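Local coordinates for protein multicopper oxidase type 1 (Nitrosomonas europaea, PDB 3G5W) that probably oxidises its substrates with the help of bound copper ions, as a two-domain multicopper oxidase of the laccase type, at residues 141-146 with 200-205; 116-121 with 193-198. All coordinates share one frame; numbering follows the deposited sequence.

Interaction 1. Residues 141-146 with 200-205. With C1O (Cu-O linkage), chain H; C2O (Cu-O-Cu linkage), chain P.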
loop_
_atom_site.group_PDB
_atom_site.type_symbol
_atom_site.label_atom_id
_atom_site.label_comp_id
_atom_site.label_asym_id
_atom_site.label_seq_id
_atom_site.Cartn_x
_atom_site.Cartn_y
_atom_site.Cartn_z
ATOM N N LEU A 141 -17.107 -8.080 -4.077
ATOM C CA LEU A 141 -16.831 -6.704 -4.519
ATOM C C LEU A 141 -15.495 -6.644 -5.254
ATOM O O LEU A 141 -14.425 -6.740 -4.636
ATOM C CB LEU A 141 -16.798 -5.694 -3.358
ATOM C CG LEU A 141 -17.643 -5.620 -2.072
ATOM C CD1 LEU A 141 -18.015 -4.160 -1.796
ATOM C CD2 LEU A 141 -18.867 -6.511 -2.000
ATOM N N MET A 142 -15.565 -6.467 -6.571
ATOM C CA MET A 142 -14.368 -6.358 -7.401
ATOM C C MET A 142 -14.065 -4.889 -7.679
ATOM O O MET A 142 -14.898 -4.172 -8.227
ATOM C CB MET A 142 -14.545 -7.148 -8.705
ATOM C CG MET A 142 -14.916 -8.625 -8.461
ATOM S SD MET A 142 -14.864 -9.679 -9.925
ATOM C CE MET A 142 -13.095 -9.892 -10.106
ATOM N N LEU A 143 -12.869 -4.456 -7.289
ATOM C CA LEU A 143 -12.497 -3.043 -7.326
ATOM C C LEU A 143 -11.634 -2.751 -8.540
ATOM O O LEU A 143 -10.628 -3.430 -8.763
ATOM C CB LEU A 143 -11.731 -2.670 -6.046
ATOM C CG LEU A 143 -12.372 -3.136 -4.731
ATOM C CD1 LEU A 143 -11.422 -2.933 -3.550
ATOM C CD2 LEU A 143 -13.712 -2.428 -4.498
ATOM N N SER A 144 -12.020 -1.734 -9.307
ATOM C CA SER A 144 -11.337 -1.393 -10.556
ATOM C C SER A 144 -11.132 0.104 -10.709
ATOM O O SER A 144 -11.920 0.898 -10.192
ATOM C CB SER A 144 -12.135 -1.896 -11.759
ATOM O OG SER A 144 -12.113 -3.305 -11.823
ATOM N N ASP A 145 -10.077 0.464 -11.441
ATOM C CA ASP A 145 -9.716 1.860 -11.714
ATOM C C ASP A 145 -9.625 2.064 -13.232
ATOM O O ASP A 145 -9.010 1.255 -13.934
ATOM C CB ASP A 145 -8.381 2.177 -11.038
ATOM C CG ASP A 145 -8.303 1.606 -9.627
ATOM O OD1 ASP A 145 -8.997 2.133 -8.745
ATOM O OD2 ASP A 145 -7.570 0.619 -9.406
ATOM N N TRP A 146 -10.248 3.130 -13.737
ATOM C CA TRP A 146 -10.416 3.302 -15.183
ATOM C C TRP A 146 -9.826 4.620 -15.669
ATOM O O TRP A 146 -9.843 5.608 -14.940
ATOM C CB TRP A 146 -11.900 3.241 -15.577
ATOM C CG TRP A 146 -12.654 2.030 -15.070
ATOM C CD1 TRP A 146 -13.073 1.802 -13.782
ATOM C CD2 TRP A 146 -13.094 0.898 -15.837
ATOM N NE1 TRP A 146 -13.734 0.595 -13.702
ATOM C CE2 TRP A 146 -13.759 0.019 -14.946
ATOM C CE3 TRP A 146 -12.984 0.536 -17.187
ATOM C CZ2 TRP A 146 -14.323 -1.193 -15.364
ATOM C CZ3 TRP A 146 -13.551 -0.668 -17.605
ATOM C CH2 TRP A 146 -14.206 -1.524 -16.690
ATOM N N HIS A 200 -6.489 0.143 -2.724
ATOM C CA HIS A 200 -7.741 0.676 -2.207
ATOM C C HIS A 200 -7.746 0.485 -0.701
ATOM O O HIS A 200 -7.163 -0.478 -0.205
ATOM C CB HIS A 200 -8.939 -0.046 -2.840
ATOM C CG HIS A 200 -8.924 -0.020 -4.335
ATOM N ND1 HIS A 200 -9.354 1.068 -5.063
ATOM C CD2 HIS A 200 -8.491 -0.931 -5.237
ATOM C CE1 HIS A 200 -9.194 0.822 -6.352
ATOM N NE2 HIS A 200 -8.671 -0.384 -6.484
ATOM N N ALA A 201 -8.395 1.402 0.009
ATOM C CA ALA A 201 -8.503 1.348 1.473
ATOM C C ALA A 201 -9.981 1.279 1.874
ATOM O O ALA A 201 -10.629 2.314 2.053
ATOM C CB ALA A 201 -7.841 2.563 2.084
ATOM N N ILE A 202 -10.516 0.065 1.992
ATOM C CA ILE A 202 -11.954 -0.109 2.151
ATOM C C ILE A 202 -12.359 0.053 3.609
ATOM O O ILE A 202 -12.001 -0.765 4.464
ATOM C CB ILE A 202 -12.487 -1.453 1.568
ATOM C CG1 ILE A 202 -12.128 -1.604 0.079
ATOM C CG2 ILE A 202 -14.004 -1.575 1.774
ATOM C CD1 ILE A 202 -12.620 -0.469 -0.816
ATOM N N HIS A 203 -13.123 1.110 3.861
ATOM C CA HIS A 203 -13.547 1.468 5.198
ATOM C C HIS A 203 -15.060 1.267 5.375
ATOM O O HIS A 203 -15.847 1.711 4.539
ATOM C CB HIS A 203 -13.133 2.917 5.479
ATOM C CG HIS A 203 -13.676 3.450 6.763
ATOM N ND1 HIS A 203 -13.443 2.838 7.976
ATOM C CD2 HIS A 203 -14.466 4.517 7.022
ATOM C CE1 HIS A 203 -14.063 3.509 8.930
ATOM N NE2 HIS A 203 -14.689 4.532 8.379
ATOM N N THR A 204 -15.451 0.573 6.451
ATOM C CA THR A 204 -16.867 0.345 6.770
ATOM C C THR A 204 -17.268 1.033 8.085
ATOM O O THR A 204 -16.667 0.786 9.133
ATOM C CB THR A 204 -17.201 -1.178 6.841
ATOM O OG1 THR A 204 -16.774 -1.827 5.634
ATOM C CG2 THR A 204 -18.718 -1.413 7.028
ATOM N N HIS A 205 -18.279 1.897 8.016
ATOM C CA HIS A 205 -18.803 2.601 9.194
ATOM C C HIS A 205 -19.624 1.682 10.094
ATOM O O HIS A 205 -20.265 0.751 9.610
ATOM C CB HIS A 205 -19.716 3.744 8.761
ATOM C CG HIS A 205 -19.013 4.882 8.086
ATOM N ND1 HIS A 205 -19.437 6.185 8.218
ATOM C CD2 HIS A 205 -17.929 4.918 7.275
ATOM C CE1 HIS A 205 -18.646 6.978 7.511
ATOM N NE2 HIS A 205 -17.718 6.233 6.935
HETATM CU CU4 C1O H . -15.426 6.066 9.290
HETATM O O3 C1O H . -16.124 4.619 11.602
HETATM CU CU2 C2O P . -16.610 7.269 5.605
HETATM CU CU3 C2O P . -12.374 8.399 8.053
HETATM O O1 C2O P . -14.599 7.967 6.614
#
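H200 lays one face of its imidazole against L143 and turns an edge to D145, a meeting of the two sheets of a cupredoxin-type β-sandwich in the second domain. Strand 137-146 belongs to one sheet and strand 200-204 to the other. The short segments pass 9.9 Å apart at an angle of 137°, so side chains alone bridge them.

The aliphatic and aromatic groups carry most of the contact. L143 CB sits over the face of the H200 ring, 4.0 Å from its centroid, a CH-pi contact displaced toward the rim; the leucine and histidine side chains run antiparallel past one another. With CG beside the backbone N (chi1 -48°), L143 sends its CD1 branch onward to meet I202 tip to tip, the two CD1 methyls 3.9 Å apart. Branched leucine and isoleucine suit this buried space between the sheets, where I230 also touches L143.

D145 and H200 approach each other from opposing strands, the carboxylate nearly coplanar with the imidazole, the planes 19° apart. Only a weak hydrogen bond joins them, from H200 NE2 to D145 OD2 at 3.3 Å. Each group has a further polar partner: H198 N gives a hydrogen bond to D145 OD2, and H200 ND1 pairs with D252 OD2. Carboxylates near both ring nitrogens would probably raise the affinity of this histidine for a second proton.

Farther along segment 200-205, H203 and H205 reach a copper cluster shared with a second subunit, whose H59 and H105 are co-ligands. The H203 NE2 atom binds copper CU4 at 1.9 Å, while H205 NE2 binds copper CU2 at 2.0 Å.

Interaction 2. Residues 116-121 with 193-198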
loop_
_atom_site.group_PDB
_atom_site.type_symbol
_atom_site.label_atom_id
_atom_site.label_comp_id
_atom_site.label_asym_id
_atom_site.label_seq_id
_atom_site.Cartn_x
_atom_site.Cartn_y
_atom_site.Cartn_z
ATOM N N GLY A 116 -12.271 -4.681 -18.723
ATOM C CA GLY A 116 -13.200 -5.508 -17.948
ATOM C C GLY A 116 -13.029 -7.017 -18.061
ATOM O O GLY A 116 -14.001 -7.758 -17.911
ATOM N N MET A 117 -11.797 -7.475 -18.304
ATOM C CA MET A 117 -11.527 -8.897 -18.528
ATOM C C MET A 117 -11.226 -9.608 -17.212
ATOM O O MET A 117 -10.103 -10.032 -16.975
ATOM C CB MET A 117 -10.371 -9.097 -19.525
ATOM C CG MET A 117 -10.578 -8.404 -20.868
ATOM S SD MET A 117 -9.592 -9.157 -22.172
ATOM C CE MET A 117 -10.489 -10.693 -22.449
ATOM N N TRP A 118 -12.242 -9.716 -16.361
ATOM C CA TRP A 118 -12.098 -10.301 -15.026
ATOM C C TRP A 118 -13.440 -10.703 -14.424
ATOM O O TRP A 118 -14.482 -10.098 -14.700
ATOM C CB TRP A 118 -11.324 -9.358 -14.072
ATOM C CG TRP A 118 -11.648 -7.888 -14.255
ATOM C CD1 TRP A 118 -10.920 -6.967 -14.966
ATOM C CD2 TRP A 118 -12.786 -7.186 -13.738
ATOM N NE1 TRP A 118 -11.538 -5.744 -14.925
ATOM C CE2 TRP A 118 -12.685 -5.847 -14.181
ATOM C CE3 TRP A 118 -13.880 -7.557 -12.944
ATOM C CZ2 TRP A 118 -13.636 -4.873 -13.850
ATOM C CZ3 TRP A 118 -14.830 -6.591 -12.623
ATOM C CH2 TRP A 118 -14.696 -5.262 -13.074
ATOM N N GLY A 119 -13.402 -11.741 -13.599
ATOM C CA GLY A 119 -14.584 -12.228 -12.897
ATOM C C GLY A 119 -14.147 -13.044 -11.704
ATOM O O GLY A 119 -12.950 -13.320 -11.554
ATOM N N PRO A 120 -15.104 -13.423 -10.842
ATOM C CA PRO A 120 -14.782 -14.145 -9.613
ATOM C C PRO A 120 -14.808 -15.673 -9.737
ATOM O O PRO A 120 -15.658 -16.241 -10.434
ATOM C CB PRO A 120 -15.860 -13.657 -8.646
ATOM C CG PRO A 120 -17.067 -13.402 -9.527
ATOM C CD PRO A 120 -16.548 -13.122 -10.939
ATOM N N LEU A 121 -13.874 -16.328 -9.058
ATOM C CA LEU A 121 -13.844 -17.778 -9.007
ATOM C C LEU A 121 -13.920 -18.173 -7.540
ATOM O O LEU A 121 -12.935 -18.048 -6.800
ATOM C CB LEU A 121 -12.569 -18.305 -9.673
ATOM C CG LEU A 121 -12.127 -19.765 -9.526
ATOM C CD1 LEU A 121 -13.198 -20.720 -10.026
ATOM C CD2 LEU A 121 -10.814 -19.983 -10.274
ATOM N N ILE A 193 -11.840 -8.033 -3.972
ATOM C CA ILE A 193 -10.865 -8.439 -4.980
ATOM C C ILE A 193 -10.242 -7.196 -5.610
ATOM O O ILE A 193 -10.951 -6.332 -6.120
ATOM C CB ILE A 193 -11.488 -9.377 -6.063
ATOM C CG1 ILE A 193 -12.206 -10.571 -5.394
ATOM C CG2 ILE A 193 -10.397 -9.864 -7.036
ATOM C CD1 ILE A 193 -13.038 -11.452 -6.338
ATOM N N GLY A 194 -8.916 -7.101 -5.524
ATOM C CA GLY A 194 -8.175 -5.978 -6.089
ATOM C C GLY A 194 -7.919 -6.202 -7.568
ATOM O O GLY A 194 -6.838 -6.634 -7.966
ATOM N N ALA A 195 -8.931 -5.919 -8.378
ATOM C CA ALA A 195 -8.852 -6.136 -9.819
ATOM C C ALA A 195 -8.145 -4.983 -10.527
ATOM O O ALA A 195 -7.745 -5.112 -11.692
ATOM C CB ALA A 195 -10.254 -6.356 -10.397
ATOM N N GLY A 196 -7.956 -3.878 -9.808
ATOM C CA GLY A 196 -7.444 -2.643 -10.389
ATOM C C GLY A 196 -5.953 -2.420 -10.274
ATOM O O GLY A 196 -5.212 -3.284 -9.794
ATOM N N ASP A 197 -5.525 -1.240 -10.713
ATOM C CA ASP A 197 -4.113 -0.861 -10.751
ATOM C C ASP A 197 -3.657 -0.187 -9.458
ATOM O O ASP A 197 -2.458 -0.119 -9.176
ATOM C CB ASP A 197 -3.874 0.087 -11.943
ATOM C CG ASP A 197 -2.409 0.274 -12.249
ATOM O OD1 ASP A 197 -1.809 -0.637 -12.851
ATOM O OD2 ASP A 197 -1.853 1.333 -11.880
ATOM N N HIS A 198 -4.622 0.312 -8.685
ATOM C CA HIS A 198 -4.357 1.090 -7.481
ATOM C C HIS A 198 -4.607 0.270 -6.220
ATOM O O HIS A 198 -5.375 -0.702 -6.231
ATOM C CB HIS A 198 -5.269 2.320 -7.420
ATOM C CG HIS A 198 -4.966 3.371 -8.444
ATOM N ND1 HIS A 198 -5.475 4.651 -8.361
ATOM C CD2 HIS A 198 -4.216 3.340 -9.570
ATOM C CE1 HIS A 198 -5.051 5.361 -9.392
ATOM N NE2 HIS A 198 -4.284 4.590 -10.140
#
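A195 and W118 bury the most surface here: the alanine methyl lies above one face of the indole, with A195 CB 4.3 Å from W118 CD2 and shifted toward the rim of the ring system. The opposite face of the same indole is covered by its own chain, where the carbonyl carbon of G116 stands 3.7 Å above the plane. The ring is thus sandwiched between the loop leading into strand 118-124 and the turn that follows strand 187-194. A chi1 of 38° places W118 CG near both the backbone N and the carbonyl carbon, which allows the indole to fold back over G116. A195 suits its place because a single methyl can approach the broad ring without demanding more room.

I193 makes the second point of contact. Its CD1, at the end of an extended side chain (chi2 171°), lies 4.3 Å from P120 CB, so the end methyl of a long aliphatic side chain meets a compact pyrrolidine ring. W101 touches both I193 and A195, continuing the apolar layer between the two cupredoxin domains.

Next to W118 in sequence, M117 is a ligand of the mononuclear copper with H56, C104 and H111, the ligand set of a type 1 site. M117 touches H56 and C104 while W118 carries the contact, its side chain about 10 Å from that copper.

No hydrogen bond crosses between the two segments, while W118 NE1 has a weak one to V112 O. The domains therefore meet here through van der Waals contact and exclusion of water, with shape rather than polar pairing setting the fit.

From the N terminus the chain meets segment 116-121 first, in the first domain, then 141-146, 193-198 and 200-205 in the second. The segments alternate, so the two contacts cross: interaction 2 closes a loop of 71 residues between the domains, and interaction 1 one of 53 within the second domain. They share a sheet, in which strands 137-146 and 187-194 are parallel neighbours, with probable hydrogen bonds from L143 N to I193 O and from I193 N to L141 O. Through L143 and D145 this sheet meets strand 200-204, while M142 and S144, with I193 and A195, meet the first domain.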